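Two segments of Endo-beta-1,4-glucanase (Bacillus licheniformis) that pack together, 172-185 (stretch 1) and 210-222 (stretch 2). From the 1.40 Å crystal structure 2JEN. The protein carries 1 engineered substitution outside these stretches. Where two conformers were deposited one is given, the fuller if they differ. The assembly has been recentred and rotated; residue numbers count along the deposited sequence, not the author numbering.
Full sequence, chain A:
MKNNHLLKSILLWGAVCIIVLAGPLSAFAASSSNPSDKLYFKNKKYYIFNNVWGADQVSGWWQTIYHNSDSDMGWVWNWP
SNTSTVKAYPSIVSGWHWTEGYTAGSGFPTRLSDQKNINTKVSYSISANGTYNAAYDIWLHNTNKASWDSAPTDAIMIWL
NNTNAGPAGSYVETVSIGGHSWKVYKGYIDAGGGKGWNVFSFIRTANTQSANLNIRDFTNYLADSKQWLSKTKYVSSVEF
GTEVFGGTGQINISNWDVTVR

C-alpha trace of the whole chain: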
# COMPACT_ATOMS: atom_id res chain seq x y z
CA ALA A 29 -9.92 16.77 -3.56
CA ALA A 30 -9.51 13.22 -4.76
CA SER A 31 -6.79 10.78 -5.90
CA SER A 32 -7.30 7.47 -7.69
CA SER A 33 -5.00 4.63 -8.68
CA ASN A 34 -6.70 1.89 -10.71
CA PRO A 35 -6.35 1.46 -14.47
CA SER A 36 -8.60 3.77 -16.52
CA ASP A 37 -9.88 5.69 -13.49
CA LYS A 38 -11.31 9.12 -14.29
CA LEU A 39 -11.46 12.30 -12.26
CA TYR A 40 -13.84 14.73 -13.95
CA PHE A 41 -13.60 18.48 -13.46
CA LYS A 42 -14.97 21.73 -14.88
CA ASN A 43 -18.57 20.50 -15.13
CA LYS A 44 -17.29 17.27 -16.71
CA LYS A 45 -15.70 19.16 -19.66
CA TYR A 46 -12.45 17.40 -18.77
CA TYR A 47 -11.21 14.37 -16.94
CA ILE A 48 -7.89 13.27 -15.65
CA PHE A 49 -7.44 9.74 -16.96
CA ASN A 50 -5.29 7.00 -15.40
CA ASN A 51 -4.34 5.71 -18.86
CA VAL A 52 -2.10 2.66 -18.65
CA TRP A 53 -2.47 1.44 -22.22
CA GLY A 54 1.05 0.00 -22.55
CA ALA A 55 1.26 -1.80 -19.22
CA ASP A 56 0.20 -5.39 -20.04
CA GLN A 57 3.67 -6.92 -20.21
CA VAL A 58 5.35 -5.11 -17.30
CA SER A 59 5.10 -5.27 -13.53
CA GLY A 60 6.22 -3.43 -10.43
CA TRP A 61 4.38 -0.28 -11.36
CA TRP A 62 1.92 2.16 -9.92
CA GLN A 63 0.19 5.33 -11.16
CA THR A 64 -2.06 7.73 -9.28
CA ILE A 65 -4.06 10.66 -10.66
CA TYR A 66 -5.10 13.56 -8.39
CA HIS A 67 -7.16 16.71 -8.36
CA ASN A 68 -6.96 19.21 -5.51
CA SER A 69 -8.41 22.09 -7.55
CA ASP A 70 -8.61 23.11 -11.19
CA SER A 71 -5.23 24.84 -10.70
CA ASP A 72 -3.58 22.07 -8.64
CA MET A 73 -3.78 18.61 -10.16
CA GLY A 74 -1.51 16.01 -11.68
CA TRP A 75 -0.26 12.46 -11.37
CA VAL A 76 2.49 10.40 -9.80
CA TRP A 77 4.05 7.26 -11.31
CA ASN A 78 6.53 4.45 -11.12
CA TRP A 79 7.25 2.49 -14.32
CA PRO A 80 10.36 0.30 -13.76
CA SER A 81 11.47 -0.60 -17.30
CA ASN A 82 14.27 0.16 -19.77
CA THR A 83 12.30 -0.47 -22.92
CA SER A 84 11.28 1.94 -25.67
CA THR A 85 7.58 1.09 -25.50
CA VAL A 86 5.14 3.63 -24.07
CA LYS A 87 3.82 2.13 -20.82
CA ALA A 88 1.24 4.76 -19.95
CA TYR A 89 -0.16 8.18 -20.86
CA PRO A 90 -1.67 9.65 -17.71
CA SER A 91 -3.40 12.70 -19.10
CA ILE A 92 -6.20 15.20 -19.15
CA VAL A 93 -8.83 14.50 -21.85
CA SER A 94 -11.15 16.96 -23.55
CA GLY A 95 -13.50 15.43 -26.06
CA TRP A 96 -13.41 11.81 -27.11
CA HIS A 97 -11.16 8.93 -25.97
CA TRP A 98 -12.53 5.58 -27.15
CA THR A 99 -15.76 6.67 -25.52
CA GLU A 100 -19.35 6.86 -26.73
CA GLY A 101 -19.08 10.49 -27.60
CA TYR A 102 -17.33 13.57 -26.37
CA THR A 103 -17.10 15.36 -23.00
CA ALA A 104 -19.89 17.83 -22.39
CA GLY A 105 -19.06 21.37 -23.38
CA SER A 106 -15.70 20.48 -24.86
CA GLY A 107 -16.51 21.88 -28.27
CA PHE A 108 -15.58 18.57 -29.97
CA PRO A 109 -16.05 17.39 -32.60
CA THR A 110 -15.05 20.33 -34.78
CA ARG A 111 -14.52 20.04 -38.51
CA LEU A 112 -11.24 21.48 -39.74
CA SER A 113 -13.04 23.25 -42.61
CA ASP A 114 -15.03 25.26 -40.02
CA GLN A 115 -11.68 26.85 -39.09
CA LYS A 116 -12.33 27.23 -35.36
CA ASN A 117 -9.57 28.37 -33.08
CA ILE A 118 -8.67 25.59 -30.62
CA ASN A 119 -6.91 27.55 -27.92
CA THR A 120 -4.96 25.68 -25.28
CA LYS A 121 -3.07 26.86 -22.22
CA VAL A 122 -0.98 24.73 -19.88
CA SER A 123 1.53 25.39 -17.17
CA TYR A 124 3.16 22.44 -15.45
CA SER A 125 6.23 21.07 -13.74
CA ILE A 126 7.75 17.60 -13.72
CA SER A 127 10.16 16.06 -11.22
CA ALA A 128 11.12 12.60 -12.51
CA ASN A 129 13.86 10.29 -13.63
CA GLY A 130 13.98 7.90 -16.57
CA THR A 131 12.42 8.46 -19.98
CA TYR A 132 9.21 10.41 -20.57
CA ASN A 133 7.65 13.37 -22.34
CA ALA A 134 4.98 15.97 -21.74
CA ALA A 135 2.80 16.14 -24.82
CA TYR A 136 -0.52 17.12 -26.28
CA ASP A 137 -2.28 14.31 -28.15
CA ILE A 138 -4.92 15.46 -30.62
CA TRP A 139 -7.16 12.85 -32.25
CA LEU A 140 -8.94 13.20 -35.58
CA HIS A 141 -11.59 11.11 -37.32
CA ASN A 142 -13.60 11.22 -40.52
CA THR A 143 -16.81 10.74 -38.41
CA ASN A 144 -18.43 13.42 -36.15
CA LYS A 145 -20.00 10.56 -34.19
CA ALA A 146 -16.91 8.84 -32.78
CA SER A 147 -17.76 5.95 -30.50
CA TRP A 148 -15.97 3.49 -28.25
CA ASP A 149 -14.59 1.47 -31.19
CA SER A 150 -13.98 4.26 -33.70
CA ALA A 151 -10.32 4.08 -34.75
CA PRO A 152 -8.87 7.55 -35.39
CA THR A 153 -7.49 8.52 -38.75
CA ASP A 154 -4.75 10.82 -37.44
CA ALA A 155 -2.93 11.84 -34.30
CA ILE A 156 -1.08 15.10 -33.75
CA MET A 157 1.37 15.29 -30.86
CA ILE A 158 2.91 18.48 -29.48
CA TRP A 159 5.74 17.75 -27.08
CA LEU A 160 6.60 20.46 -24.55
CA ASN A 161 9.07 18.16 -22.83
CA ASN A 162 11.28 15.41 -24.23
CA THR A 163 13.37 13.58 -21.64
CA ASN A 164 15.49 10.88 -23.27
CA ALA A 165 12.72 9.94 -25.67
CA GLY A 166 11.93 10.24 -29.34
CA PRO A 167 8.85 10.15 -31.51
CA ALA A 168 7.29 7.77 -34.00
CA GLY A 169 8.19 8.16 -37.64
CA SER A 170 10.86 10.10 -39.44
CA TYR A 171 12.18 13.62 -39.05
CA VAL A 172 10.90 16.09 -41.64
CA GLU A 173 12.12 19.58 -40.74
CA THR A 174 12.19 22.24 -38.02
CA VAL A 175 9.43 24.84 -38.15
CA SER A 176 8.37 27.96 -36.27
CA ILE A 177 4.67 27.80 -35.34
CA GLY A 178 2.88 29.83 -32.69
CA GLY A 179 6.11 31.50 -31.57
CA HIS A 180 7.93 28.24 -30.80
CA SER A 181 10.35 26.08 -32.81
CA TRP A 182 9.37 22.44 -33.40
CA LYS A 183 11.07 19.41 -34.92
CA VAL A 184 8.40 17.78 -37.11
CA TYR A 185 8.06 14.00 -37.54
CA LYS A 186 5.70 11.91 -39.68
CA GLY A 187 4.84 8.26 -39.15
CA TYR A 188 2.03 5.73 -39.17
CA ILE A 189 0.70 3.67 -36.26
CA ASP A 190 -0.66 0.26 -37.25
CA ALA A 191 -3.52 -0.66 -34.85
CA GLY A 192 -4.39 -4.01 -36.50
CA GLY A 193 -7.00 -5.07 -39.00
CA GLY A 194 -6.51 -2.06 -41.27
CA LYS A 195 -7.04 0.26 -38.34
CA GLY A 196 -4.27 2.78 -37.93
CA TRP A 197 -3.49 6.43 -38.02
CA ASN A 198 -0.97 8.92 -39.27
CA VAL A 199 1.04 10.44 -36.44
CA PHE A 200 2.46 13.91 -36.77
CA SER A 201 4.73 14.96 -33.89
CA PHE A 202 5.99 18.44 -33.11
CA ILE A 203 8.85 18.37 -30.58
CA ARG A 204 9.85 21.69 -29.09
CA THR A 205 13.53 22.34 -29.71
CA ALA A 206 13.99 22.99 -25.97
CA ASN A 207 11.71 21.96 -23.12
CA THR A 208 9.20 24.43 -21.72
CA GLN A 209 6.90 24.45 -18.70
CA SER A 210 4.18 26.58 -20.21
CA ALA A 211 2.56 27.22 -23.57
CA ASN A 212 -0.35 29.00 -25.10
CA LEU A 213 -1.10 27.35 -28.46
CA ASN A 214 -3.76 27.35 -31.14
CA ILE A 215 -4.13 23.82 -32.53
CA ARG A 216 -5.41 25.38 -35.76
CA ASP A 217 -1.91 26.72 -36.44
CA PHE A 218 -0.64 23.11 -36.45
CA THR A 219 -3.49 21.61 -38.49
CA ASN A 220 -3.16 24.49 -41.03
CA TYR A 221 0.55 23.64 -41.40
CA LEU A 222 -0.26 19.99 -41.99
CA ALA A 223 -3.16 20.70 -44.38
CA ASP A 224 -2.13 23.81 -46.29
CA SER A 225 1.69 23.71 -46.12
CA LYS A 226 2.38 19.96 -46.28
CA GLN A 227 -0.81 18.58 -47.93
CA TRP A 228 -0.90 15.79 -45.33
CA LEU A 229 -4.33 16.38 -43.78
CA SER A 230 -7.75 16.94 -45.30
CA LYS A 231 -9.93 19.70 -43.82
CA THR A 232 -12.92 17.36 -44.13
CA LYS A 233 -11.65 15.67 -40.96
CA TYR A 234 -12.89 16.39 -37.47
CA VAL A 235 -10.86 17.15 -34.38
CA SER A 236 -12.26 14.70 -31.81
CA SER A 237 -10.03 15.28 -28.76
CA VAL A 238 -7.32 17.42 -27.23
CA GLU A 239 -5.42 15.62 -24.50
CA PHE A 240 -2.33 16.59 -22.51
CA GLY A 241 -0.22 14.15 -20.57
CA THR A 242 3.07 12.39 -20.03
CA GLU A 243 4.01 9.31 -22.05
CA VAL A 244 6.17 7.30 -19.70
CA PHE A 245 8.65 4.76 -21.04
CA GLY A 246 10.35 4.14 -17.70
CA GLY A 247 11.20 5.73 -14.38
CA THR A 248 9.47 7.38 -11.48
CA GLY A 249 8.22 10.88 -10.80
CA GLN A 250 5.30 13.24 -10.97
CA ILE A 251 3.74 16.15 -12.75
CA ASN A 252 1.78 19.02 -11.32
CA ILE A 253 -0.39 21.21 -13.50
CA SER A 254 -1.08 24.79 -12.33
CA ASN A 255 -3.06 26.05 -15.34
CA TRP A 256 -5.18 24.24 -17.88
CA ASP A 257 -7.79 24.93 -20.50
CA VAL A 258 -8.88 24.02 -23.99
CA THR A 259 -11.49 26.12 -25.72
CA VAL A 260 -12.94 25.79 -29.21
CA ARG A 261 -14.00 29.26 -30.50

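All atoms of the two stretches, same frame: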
# COMPACT_ATOMS: atom_id res chain seq x y z
N VAL A 172 11.21 15.34 -40.44
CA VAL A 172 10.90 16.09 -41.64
C VAL A 172 11.75 17.36 -41.72
O VAL A 172 12.58 17.54 -42.64
CB VAL A 172 9.41 16.46 -41.69
CG1 VAL A 172 9.11 17.22 -42.99
CG2 VAL A 172 8.53 15.20 -41.57
N GLU A 173 11.54 18.26 -40.77
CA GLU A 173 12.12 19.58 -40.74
C GLU A 173 11.80 20.25 -39.41
O GLU A 173 10.96 19.77 -38.65
CB GLU A 173 11.56 20.44 -41.88
CG GLU A 173 10.11 20.78 -41.76
CD GLU A 173 9.45 21.24 -43.05
OE1 GLU A 173 10.14 21.26 -44.09
OE2 GLU A 173 8.23 21.55 -43.05
N THR A 174 12.47 21.37 -39.15
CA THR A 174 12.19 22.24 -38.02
C THR A 174 11.41 23.44 -38.50
O THR A 174 11.74 24.04 -39.53
CB THR A 174 13.46 22.60 -37.30
OG1 THR A 174 14.06 21.39 -36.82
CG2 THR A 174 13.23 23.55 -36.13
N VAL A 175 10.34 23.76 -37.78
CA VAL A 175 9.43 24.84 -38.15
C VAL A 175 9.15 25.76 -36.99
O VAL A 175 9.24 25.34 -35.82
CB VAL A 175 8.06 24.29 -38.66
CG1 VAL A 175 8.28 23.34 -39.76
CG2 VAL A 175 7.28 23.57 -37.51
N SER A 176 8.86 27.01 -37.29
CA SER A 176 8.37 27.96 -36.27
C SER A 176 6.87 28.09 -36.42
O SER A 176 6.38 28.52 -37.46
CB SER A 176 9.06 29.32 -36.45
OG SER A 176 8.67 30.27 -35.47
N ILE A 177 6.12 27.68 -35.38
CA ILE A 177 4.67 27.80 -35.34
C ILE A 177 4.29 28.31 -33.98
O ILE A 177 4.75 27.78 -32.94
CB ILE A 177 3.99 26.43 -35.59
CG1 ILE A 177 4.31 25.87 -36.97
CG2 ILE A 177 2.46 26.55 -35.40
CD1 ILE A 177 3.76 24.45 -37.22
N GLY A 178 3.44 29.33 -33.95
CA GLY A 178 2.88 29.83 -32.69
C GLY A 178 3.91 30.49 -31.79
O GLY A 178 3.68 30.62 -30.56
N GLY A 179 5.04 30.91 -32.35
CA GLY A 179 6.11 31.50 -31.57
C GLY A 179 7.12 30.56 -30.93
O GLY A 179 7.94 30.98 -30.08
N HIS A 180 7.03 29.28 -31.29
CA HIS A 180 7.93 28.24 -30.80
C HIS A 180 8.54 27.51 -32.01
O HIS A 180 7.90 27.41 -33.06
CB HIS A 180 7.15 27.20 -29.98
CG HIS A 180 6.44 27.74 -28.77
ND1 HIS A 180 6.94 27.60 -27.50
CD2 HIS A 180 5.27 28.41 -28.65
CE1 HIS A 180 6.10 28.15 -26.64
NE2 HIS A 180 5.08 28.65 -27.31
N SER A 181 9.72 26.95 -31.81
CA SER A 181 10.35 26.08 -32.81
C SER A 181 10.11 24.62 -32.49
O SER A 181 10.32 24.19 -31.35
CB SER A 181 11.84 26.33 -32.88
OG SER A 181 12.03 27.68 -33.33
N TRP A 182 9.78 23.84 -33.52
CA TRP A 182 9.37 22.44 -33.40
C TRP A 182 10.10 21.59 -34.42
O TRP A 182 10.12 21.92 -35.61
CB TRP A 182 7.88 22.29 -33.68
CG TRP A 182 6.99 23.25 -32.92
CD1 TRP A 182 6.52 24.41 -33.38
CD2 TRP A 182 6.51 23.11 -31.59
NE1 TRP A 182 5.78 25.05 -32.44
CE2 TRP A 182 5.74 24.26 -31.32
CE3 TRP A 182 6.64 22.13 -30.60
CZ2 TRP A 182 5.13 24.47 -30.07
CZ3 TRP A 182 6.05 22.34 -29.37
CH2 TRP A 182 5.27 23.47 -29.12
N LYS A 183 10.63 20.46 -33.99
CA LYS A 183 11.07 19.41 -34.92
C LYS A 183 9.84 18.58 -35.30
O LYS A 183 9.12 18.11 -34.42
CB LYS A 183 12.12 18.53 -34.26
CG LYS A 183 13.35 19.29 -33.84
CD LYS A 183 14.27 18.41 -33.00
CE LYS A 183 13.72 18.25 -31.50
NZ LYS A 183 14.71 17.55 -30.58
N VAL A 184 9.58 18.43 -36.58
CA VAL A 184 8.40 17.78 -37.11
C VAL A 184 8.74 16.37 -37.57
O VAL A 184 9.76 16.18 -38.25
CB VAL A 184 7.80 18.55 -38.30
CG1 VAL A 184 6.59 17.85 -38.88
CG2 VAL A 184 7.54 20.01 -37.93
N TYR A 185 7.94 15.40 -37.17
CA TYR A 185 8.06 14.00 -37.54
C TYR A 185 6.76 13.48 -38.12
O TYR A 185 5.66 13.91 -37.72
CB TYR A 185 8.42 13.16 -36.33
CG TYR A 185 9.75 13.54 -35.72
CD1 TYR A 185 9.87 14.66 -34.93
CD2 TYR A 185 10.87 12.74 -35.89
CE1 TYR A 185 11.09 15.02 -34.36
CE2 TYR A 185 12.10 13.10 -35.32
CZ TYR A 185 12.18 14.23 -34.58
OH TYR A 185 13.40 14.60 -33.99
N SER A 210 5.45 25.96 -19.95
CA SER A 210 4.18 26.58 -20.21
C SER A 210 4.05 26.89 -21.69
O SER A 210 5.06 27.15 -22.37
CB SER A 210 3.99 27.82 -19.36
OG SER A 210 4.87 28.81 -19.82
N ALA A 211 2.83 26.85 -22.19
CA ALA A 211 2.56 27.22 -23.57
C ALA A 211 1.13 27.64 -23.74
O ALA A 211 0.23 27.19 -23.05
CB ALA A 211 2.88 26.09 -24.52
N ASN A 212 0.93 28.55 -24.67
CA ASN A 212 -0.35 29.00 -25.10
C ASN A 212 -0.36 28.78 -26.61
O ASN A 212 0.35 29.47 -27.32
CB ASN A 212 -0.48 30.49 -24.77
CG ASN A 212 -1.88 30.94 -24.73
OD1 ASN A 212 -2.63 30.74 -25.68
ND2 ASN A 212 -2.26 31.55 -23.63
N LEU A 213 -1.12 27.79 -27.06
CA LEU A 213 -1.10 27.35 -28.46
C LEU A 213 -2.48 27.38 -29.07
O LEU A 213 -3.49 27.30 -28.38
CB LEU A 213 -0.55 25.94 -28.56
CG LEU A 213 0.83 25.70 -27.98
CD1 LEU A 213 1.17 24.21 -28.00
CD2 LEU A 213 1.93 26.51 -28.66
N ASN A 214 -2.53 27.53 -30.39
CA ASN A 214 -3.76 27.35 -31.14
C ASN A 214 -3.56 26.14 -32.03
O ASN A 214 -2.70 26.14 -32.92
CB ASN A 214 -4.04 28.58 -32.00
CG ASN A 214 -5.35 28.52 -32.71
OD1 ASN A 214 -6.04 27.50 -32.76
ND2 ASN A 214 -5.71 29.64 -33.36
N ILE A 215 -4.29 25.07 -31.75
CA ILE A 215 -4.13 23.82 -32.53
C ILE A 215 -4.34 24.07 -34.03
O ILE A 215 -3.73 23.41 -34.87
CB ILE A 215 -5.03 22.70 -31.99
CG1 ILE A 215 -4.74 22.40 -30.52
CG2 ILE A 215 -4.89 21.43 -32.82
CD1 ILE A 215 -3.31 22.27 -30.19
N ARG A 216 -5.17 25.06 -34.35
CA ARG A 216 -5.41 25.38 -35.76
C ARG A 216 -4.14 25.79 -36.48
O ARG A 216 -4.02 25.58 -37.70
CB ARG A 216 -6.46 26.49 -35.85
CG ARG A 216 -6.98 26.71 -37.28
CD ARG A 216 -7.98 27.84 -37.34
NE ARG A 216 -7.27 29.08 -37.26
CZ ARG A 216 -7.83 30.29 -37.32
NH1 ARG A 216 -9.14 30.42 -37.41
NH2 ARG A 216 -7.07 31.36 -37.24
N ASP A 217 -3.18 26.39 -35.79
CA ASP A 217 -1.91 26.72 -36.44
C ASP A 217 -1.21 25.44 -36.92
O ASP A 217 -0.52 25.44 -37.96
CB ASP A 217 -0.97 27.44 -35.48
CG ASP A 217 -1.47 28.81 -35.01
OD1 ASP A 217 -2.38 29.37 -35.65
OD2 ASP A 217 -0.84 29.34 -34.07
N PHE A 218 -1.30 24.37 -36.14
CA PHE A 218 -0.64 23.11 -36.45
C PHE A 218 -1.40 22.35 -37.53
O PHE A 218 -0.79 21.81 -38.49
CB PHE A 218 -0.48 22.28 -35.16
CG PHE A 218 0.43 22.92 -34.19
CD1 PHE A 218 -0.02 23.93 -33.35
CD2 PHE A 218 1.79 22.56 -34.12
CE1 PHE A 218 0.85 24.58 -32.48
CE2 PHE A 218 2.63 23.18 -33.26
CZ PHE A 218 2.16 24.21 -32.41
N THR A 219 -2.73 22.29 -37.45
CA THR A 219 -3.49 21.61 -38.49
C THR A 219 -3.41 22.38 -39.83
O THR A 219 -3.37 21.75 -40.87
CB THR A 219 -4.95 21.37 -38.06
OG1 THR A 219 -5.61 22.61 -37.73
CG2 THR A 219 -5.00 20.42 -36.86
N ASN A 220 -3.37 23.72 -39.78
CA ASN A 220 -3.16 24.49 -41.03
C ASN A 220 -1.81 24.19 -41.66
O ASN A 220 -1.69 24.09 -42.88
CB ASN A 220 -3.27 25.98 -40.77
CG ASN A 220 -4.71 26.47 -40.74
OD1 ASN A 220 -5.65 25.74 -41.10
ND2 ASN A 220 -4.88 27.72 -40.31
N TYR A 221 -0.75 24.04 -40.86
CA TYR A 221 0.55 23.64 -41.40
C TYR A 221 0.42 22.30 -42.07
O TYR A 221 0.84 22.12 -43.20
CB TYR A 221 1.64 23.66 -40.32
CG TYR A 221 2.87 22.87 -40.64
CD1 TYR A 221 3.89 23.41 -41.42
CD2 TYR A 221 3.05 21.56 -40.19
CE1 TYR A 221 5.08 22.70 -41.66
CE2 TYR A 221 4.19 20.86 -40.41
CZ TYR A 221 5.20 21.42 -41.17
OH TYR A 221 6.32 20.67 -41.38
N LEU A 222 -0.17 21.32 -41.41
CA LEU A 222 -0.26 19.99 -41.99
C LEU A 222 -1.13 19.95 -43.25
O LEU A 222 -0.80 19.24 -44.20
CB LEU A 222 -0.77 19.00 -40.92
CG LEU A 222 0.15 18.75 -39.74
CD1 LEU A 222 -0.63 17.94 -38.68
CD2 LEU A 222 1.42 18.05 -40.16
O HOH W 1 1.05 30.05 -29.90
O HOH W 2 3.20 30.02 -25.72

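Packing of a β-hairpin (172–185) against a strand and the helix that follows it (210–222) in the endo-beta-1,4-glucanase. The hairpin strands, 172–177 and 180–185, are joined by a type I' turn from Ile 177 to His 180, and alternate residues, among them Val 175, Ile 177, His 180, Trp 182 and Val 184, point their CA-to-CB bonds toward the other stretch. Strand 172–177 runs at 137° to helix 215–222, with axes 9.9 Å apart at closest approach. The contact buries 536 Å² in all, and Tyr 221, Ile 177 and Phe 218 cover the most.

Tyr 221, with chi1 at 161° (t), extends across the hairpin. Its phenol is amphipathic in use: the OH donates a hydrogen bond to Glu 173, 2.7 Å from OH to Glu 173 OE2, while the ring rests among aliphatic groups. Tyr 221 CE1 lies 3.8 Å from Val 175 CG1, and Tyr 221 CE2 lies 4.1 Å from Val 184 CG1, which sits at the ring edge near its plane. Both Glu 173 and Tyr 221 are partly exposed, so the hydrogen bond is not sealed inside the contact.

Ile 177 (chi1 m, chi2 t) is buried and fills the space between three helix residues. Its CD1 is 3.8 Å from Tyr 221 CB, and its CG2 is 3.5 Å from Asp 217 CB. The same CG2 stands over the face of Phe 218, 3.8 Å from the ring centroid and only 12° off the normal, a well-centred CH-pi contact.

The CA-to-CB bond of Phe 218 points sideways relative to the hairpin, but the end of the side chain comes nearer and turns an edge to the face of Trp 182. The phenyl and five-membered ring centroids are 5.1 Å apart, with planes at 76°; Phe 218 CZ is 3.7 Å from Trp 182 CE2. The indole is also tethered within its own hairpin, since Trp 182 NE1 donates to Ile 177 O at 3.0 Å and a nearly straight 170°. Leu 213 CD2 approaches the indole edge, 4.0 Å from Trp 182 CZ2, and also meets His 180 CD2 at 3.8 Å.

Beside the turn, water takes over. Water 1 donates to both Gly 178 O (2.8 Å from its O) and Asn 212 O (2.7 Å), bridging the backbones. Water 2 accepts from Asn 212 N (2.9 Å from its O) and hydrogen-bonds to His 180 NE2 (2.8 Å). Gly 178 takes a positive phi of 67°, which favours glycine.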